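PDB 3D3Y: peptidase M16 C-terminal domain-containing protein from Enterococcus faecalis, which is of unknown function but resembles M16 metallopeptidases and lacks their HxxEH zinc motif, so it is probably not an active peptidase. Local coordinates for residues A[354-365]-A[387-398]. Sequence-based numbering, arbitrary orientation.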
loop_
_atom_site.group_PDB
_atom_site.type_symbol
_atom_site.label_atom_id
_atom_site.label_comp_id
_atom_site.label_asym_id
_atom_site.label_seq_id
_atom_site.Cartn_x
_atom_site.Cartn_y
_atom_site.Cartn_z
ATOM N N LYS A 354 14.900 -18.330 -3.195
ATOM C CA LYS A 354 15.391 -17.483 -4.302
ATOM C C LYS A 354 14.553 -17.663 -5.597
ATOM O O LYS A 354 14.155 -16.680 -6.226
ATOM C CB LYS A 354 16.880 -17.699 -4.561
ATOM C CG LYS A 354 17.807 -17.291 -3.381
ATOM C CD LYS A 354 19.267 -17.582 -3.696
ATOM C CE LYS A 354 20.171 -16.931 -2.653
ATOM N NZ LYS A 354 21.622 -17.216 -2.875
ATOM N N ALA A 355 14.243 -18.915 -5.949
ATOM C CA ALA A 355 13.430 -19.220 -7.143
ATOM C C ALA A 355 12.059 -18.526 -7.087
ATOM O O ALA A 355 11.635 -17.868 -8.050
ATOM C CB ALA A 355 13.254 -20.762 -7.292
HETATM N N MSE A 356 11.397 -18.626 -5.935
HETATM C CA MSE A 356 10.053 -18.062 -5.795
HETATM C C MSE A 356 10.085 -16.534 -5.769
HETATM O O MSE A 356 9.225 -15.898 -6.342
HETATM C CB MSE A 356 9.320 -18.643 -4.572
HETATM C CG MSE A 356 8.878 -20.102 -4.824
HETATM SE SE MSE A 356 7.983 -20.893 -3.307
HETATM C CE MSE A 356 6.237 -20.047 -3.564
ATOM N N LEU A 357 11.095 -15.954 -5.127
ATOM C CA LEU A 357 11.250 -14.500 -5.182
ATOM C C LEU A 357 11.493 -14.035 -6.622
ATOM O O LEU A 357 10.822 -13.107 -7.091
ATOM C CB LEU A 357 12.367 -14.004 -4.244
ATOM C CG LEU A 357 12.035 -14.054 -2.747
ATOM C CD1 LEU A 357 13.297 -13.884 -1.900
ATOM C CD2 LEU A 357 10.968 -13.020 -2.322
ATOM N N LYS A 358 12.420 -14.688 -7.329
ATOM C CA LYS A 358 12.690 -14.326 -8.726
ATOM C C LYS A 358 11.463 -14.489 -9.589
ATOM O O LYS A 358 11.139 -13.595 -10.350
ATOM C CB LYS A 358 13.844 -15.143 -9.327
ATOM C CG LYS A 358 15.227 -14.750 -8.748
ATOM C CD LYS A 358 16.347 -15.544 -9.402
ATOM C CE LYS A 358 16.272 -17.019 -9.033
ATOM N NZ LYS A 358 17.542 -17.639 -9.491
ATOM N N ASN A 359 10.777 -15.621 -9.469
ATOM C CA ASN A 359 9.583 -15.864 -10.286
ATOM C C ASN A 359 8.530 -14.759 -10.104
ATOM O O ASN A 359 7.932 -14.279 -11.081
ATOM C CB ASN A 359 8.960 -17.245 -9.989
ATOM C CG ASN A 359 9.815 -18.423 -10.516
ATOM O OD1 ASN A 359 10.679 -18.263 -11.392
ATOM N ND2 ASN A 359 9.564 -19.624 -9.965
ATOM N N GLN A 360 8.303 -14.368 -8.853
ATOM C CA GLN A 360 7.324 -13.323 -8.556
ATOM C C GLN A 360 7.713 -11.972 -9.150
ATOM O O GLN A 360 6.913 -11.351 -9.825
ATOM C CB GLN A 360 7.030 -13.250 -7.055
ATOM C CG GLN A 360 6.343 -14.518 -6.600
ATOM C CD GLN A 360 6.024 -14.579 -5.116
ATOM O OE1 GLN A 360 6.399 -13.694 -4.328
ATOM N NE2 GLN A 360 5.331 -15.657 -4.720
ATOM N N TYR A 361 8.949 -11.540 -8.934
ATOM C CA TYR A 361 9.450 -10.320 -9.533
ATOM C C TYR A 361 9.315 -10.328 -11.056
ATOM O O TYR A 361 8.766 -9.387 -11.637
ATOM C CB TYR A 361 10.924 -10.145 -9.160
ATOM C CG TYR A 361 11.578 -8.884 -9.666
ATOM C CD1 TYR A 361 11.470 -7.680 -8.965
ATOM C CD2 TYR A 361 12.359 -8.908 -10.815
ATOM C CE1 TYR A 361 12.114 -6.530 -9.429
ATOM C CE2 TYR A 361 12.997 -7.797 -11.269
ATOM C CZ TYR A 361 12.875 -6.606 -10.582
ATOM O OH TYR A 361 13.522 -5.503 -11.092
ATOM N N ILE A 362 9.827 -11.376 -11.703
ATOM C CA ILE A 362 9.784 -11.468 -13.165
ATOM C C ILE A 362 8.359 -11.346 -13.698
ATOM O O ILE A 362 8.097 -10.601 -14.655
ATOM C CB ILE A 362 10.474 -12.756 -13.674
ATOM C CG1 ILE A 362 12.003 -12.635 -13.468
ATOM C CG2 ILE A 362 10.118 -13.039 -15.151
ATOM C CD1 ILE A 362 12.790 -13.912 -13.696
ATOM N N LEU A 363 7.438 -12.053 -13.059
ATOM C CA LEU A 363 6.020 -11.996 -13.420
ATOM C C LEU A 363 5.526 -10.547 -13.577
ATOM O O LEU A 363 4.841 -10.218 -14.549
ATOM C CB LEU A 363 5.180 -12.709 -12.352
ATOM C CG LEU A 363 4.096 -13.654 -12.864
ATOM C CD1 LEU A 363 4.600 -15.107 -12.773
ATOM C CD2 LEU A 363 2.777 -13.489 -12.100
ATOM N N ALA A 364 5.887 -9.690 -12.624
ATOM C CA ALA A 364 5.414 -8.302 -12.617
ATOM C C ALA A 364 6.141 -7.368 -13.599
ATOM O O ALA A 364 5.716 -6.220 -13.813
ATOM C CB ALA A 364 5.432 -7.752 -11.216
ATOM N N LEU A 365 7.212 -7.868 -14.222
ATOM C CA LEU A 365 7.963 -7.104 -15.236
ATOM C C LEU A 365 7.088 -6.649 -16.407
ATOM O O LEU A 365 7.390 -5.637 -17.062
ATOM C CB LEU A 365 9.153 -7.909 -15.790
ATOM C CG LEU A 365 10.471 -7.961 -15.005
ATOM C CD1 LEU A 365 11.626 -8.384 -15.924
ATOM C CD2 LEU A 365 10.780 -6.627 -14.351
ATOM N N THR A 387 18.171 -2.253 -12.148
ATOM C CA THR A 387 17.600 -2.854 -13.339
ATOM C C THR A 387 17.084 -4.231 -12.946
ATOM O O THR A 387 17.413 -4.752 -11.871
ATOM C CB THR A 387 18.607 -2.984 -14.490
ATOM O OG1 THR A 387 19.596 -3.982 -14.168
ATOM C CG2 THR A 387 19.274 -1.656 -14.780
ATOM N N ALA A 388 16.267 -4.813 -13.809
ATOM C CA ALA A 388 15.740 -6.148 -13.547
ATOM C C ALA A 388 16.892 -7.151 -13.447
ATOM O O ALA A 388 16.895 -7.981 -12.552
ATOM C CB ALA A 388 14.740 -6.557 -14.626
ATOM N N GLU A 389 17.861 -7.055 -14.354
ATOM C CA GLU A 389 19.078 -7.876 -14.296
ATOM C C GLU A 389 19.828 -7.773 -12.944
ATOM O O GLU A 389 20.233 -8.792 -12.390
ATOM C CB GLU A 389 20.017 -7.568 -15.478
ATOM C CG GLU A 389 21.356 -8.301 -15.403
ATOM C CD GLU A 389 22.176 -8.284 -16.704
ATOM O OE1 GLU A 389 21.864 -7.499 -17.636
ATOM O OE2 GLU A 389 23.155 -9.073 -16.788
ATOM N N GLU A 390 20.008 -6.563 -12.421
ATOM C CA GLU A 390 20.714 -6.403 -11.152
ATOM C C GLU A 390 19.886 -6.870 -9.949
ATOM O O GLU A 390 20.421 -7.425 -8.985
ATOM C CB GLU A 390 21.170 -4.957 -10.947
ATOM C CG GLU A 390 21.825 -4.700 -9.545
ATOM C CD GLU A 390 23.218 -5.355 -9.363
ATOM O OE1 GLU A 390 23.782 -5.839 -10.364
ATOM O OE2 GLU A 390 23.764 -5.362 -8.225
ATOM N N TRP A 391 18.579 -6.657 -10.013
ATOM C CA TRP A 391 17.676 -7.129 -8.955
ATOM C C TRP A 391 17.839 -8.642 -8.804
ATOM O O TRP A 391 18.086 -9.157 -7.704
ATOM C CB TRP A 391 16.219 -6.741 -9.280
ATOM C CG TRP A 391 15.295 -6.941 -8.127
ATOM C CD1 TRP A 391 14.882 -5.996 -7.221
ATOM C CD2 TRP A 391 14.689 -8.179 -7.722
ATOM N NE1 TRP A 391 14.046 -6.572 -6.282
ATOM C CE2 TRP A 391 13.912 -7.908 -6.562
ATOM C CE3 TRP A 391 14.710 -9.479 -8.240
ATOM C CZ2 TRP A 391 13.151 -8.890 -5.914
ATOM C CZ3 TRP A 391 13.957 -10.472 -7.579
ATOM C CH2 TRP A 391 13.190 -10.169 -6.431
ATOM N N ILE A 392 17.723 -9.343 -9.927
ATOM C CA ILE A 392 17.884 -10.801 -9.973
ATOM C C ILE A 392 19.274 -11.260 -9.493
ATOM O O ILE A 392 19.390 -12.212 -8.716
ATOM C CB ILE A 392 17.572 -11.336 -11.408
ATOM C CG1 ILE A 392 16.063 -11.319 -11.652
ATOM C CG2 ILE A 392 18.124 -12.775 -11.631
ATOM C CD1 ILE A 392 15.676 -11.083 -13.106
ATOM N N ALA A 393 20.321 -10.585 -9.952
ATOM C CA ALA A 393 21.677 -10.877 -9.486
ATOM C C ALA A 393 21.796 -10.738 -7.943
ATOM O O ALA A 393 22.410 -11.573 -7.250
ATOM C CB ALA A 393 22.669 -9.967 -10.186
ATOM N N ARG A 394 21.183 -9.695 -7.404
ATOM C CA ARG A 394 21.279 -9.470 -5.969
ATOM C C ARG A 394 20.521 -10.533 -5.178
ATOM O O ARG A 394 21.035 -11.022 -4.150
ATOM C CB ARG A 394 20.871 -8.043 -5.606
ATOM C CG ARG A 394 22.013 -7.068 -5.929
ATOM C CD ARG A 394 21.668 -5.665 -5.532
ATOM N NE ARG A 394 22.716 -4.730 -5.933
ATOM C CZ ARG A 394 22.884 -3.529 -5.371
ATOM N NH1 ARG A 394 22.086 -3.136 -4.376
ATOM N NH2 ARG A 394 23.856 -2.744 -5.778
ATOM N N ILE A 395 19.339 -10.937 -5.658
ATOM C CA ILE A 395 18.674 -12.111 -5.050
ATOM C C ILE A 395 19.546 -13.373 -5.087
ATOM O O ILE A 395 19.744 -14.068 -4.059
ATOM C CB ILE A 395 17.272 -12.379 -5.684
ATOM C CG1 ILE A 395 16.299 -11.263 -5.270
ATOM C CG2 ILE A 395 16.708 -13.722 -5.214
ATOM C CD1 ILE A 395 15.914 -11.259 -3.742
ATOM N N ASN A 396 20.078 -13.670 -6.269
ATOM C CA ASN A 396 20.988 -14.818 -6.441
ATOM C C ASN A 396 22.216 -14.834 -5.521
ATOM O O ASN A 396 22.652 -15.896 -5.103
ATOM C CB ASN A 396 21.423 -14.946 -7.904
ATOM C CG ASN A 396 20.351 -15.548 -8.783
ATOM O OD1 ASN A 396 19.564 -16.415 -8.356
ATOM N ND2 ASN A 396 20.305 -15.098 -10.012
ATOM N N ALA A 397 22.747 -13.655 -5.190
ATOM C CA ALA A 397 24.003 -13.547 -4.449
ATOM C C ALA A 397 23.868 -13.611 -2.926
ATOM O O ALA A 397 24.896 -13.641 -2.217
ATOM C CB ALA A 397 24.773 -12.273 -4.857
ATOM N N VAL A 398 22.629 -13.600 -2.414
ATOM C CA VAL A 398 22.435 -13.669 -0.963
ATOM C C VAL A 398 23.087 -14.926 -0.384
ATOM O O VAL A 398 22.878 -16.020 -0.899
ATOM C CB VAL A 398 20.938 -13.564 -0.529
ATOM C CG1 VAL A 398 20.803 -13.716 1.002
ATOM C CG2 VAL A 398 20.318 -12.224 -0.998
HETATM O O HOH W 1 18.829 -16.660 -12.270
#
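Y361 and W391 both turn CG anti to the backbone N (chi1 -178° and -168°), which sends their rings into the space between the two helices, where the two rings lie face to face, their side chains running in opposite senses. The planes lie 3° apart and the centroid of the Y361 ring is 3.8 Å from that of the six-membered ring of W391, an offset stack. The tyrosine's CB adds a CH-pi contact over the same indole face, while I395 CG1 covers the opposite face. Flat aromatic rings suit the slot because they fill it without forcing the helices apart. The small A388 lets the phenol end slip alongside its backbone, Y361 OH lying 3.4 Å from A388 CA.

The helices pack as a nearly antiparallel, non-consecutive pair in the C-terminal half of this M16-type chain; their axes, over these segments, come within 9.9 Å. Helix 368-380 joins them in sequence, and its K374 makes a cation-pi contact with Y361; F273 of helix 272-284 meets W391 edge-to-face.

Toward the C-terminal end of helix 388-397, lysines take over. Stretched out past I395, K354 donates two hydrogen bonds from NZ: to V398 O (2.6 Å), in the carbonyl plane on a lone pair, and to N396 O (2.8 Å), from above that carbonyl's plane. Its positive charge probably suits the carbonyl-rich helix end. K358 curls round, and its NZ hydrogen-bonds in plane to a lone pair of N396 OD1, 2.6 Å away; a water accepts from both K358 NZ and N396 ND2. The methylenes CG and CD of K358 pack on I395 CG2 and I392 CG2 respectively.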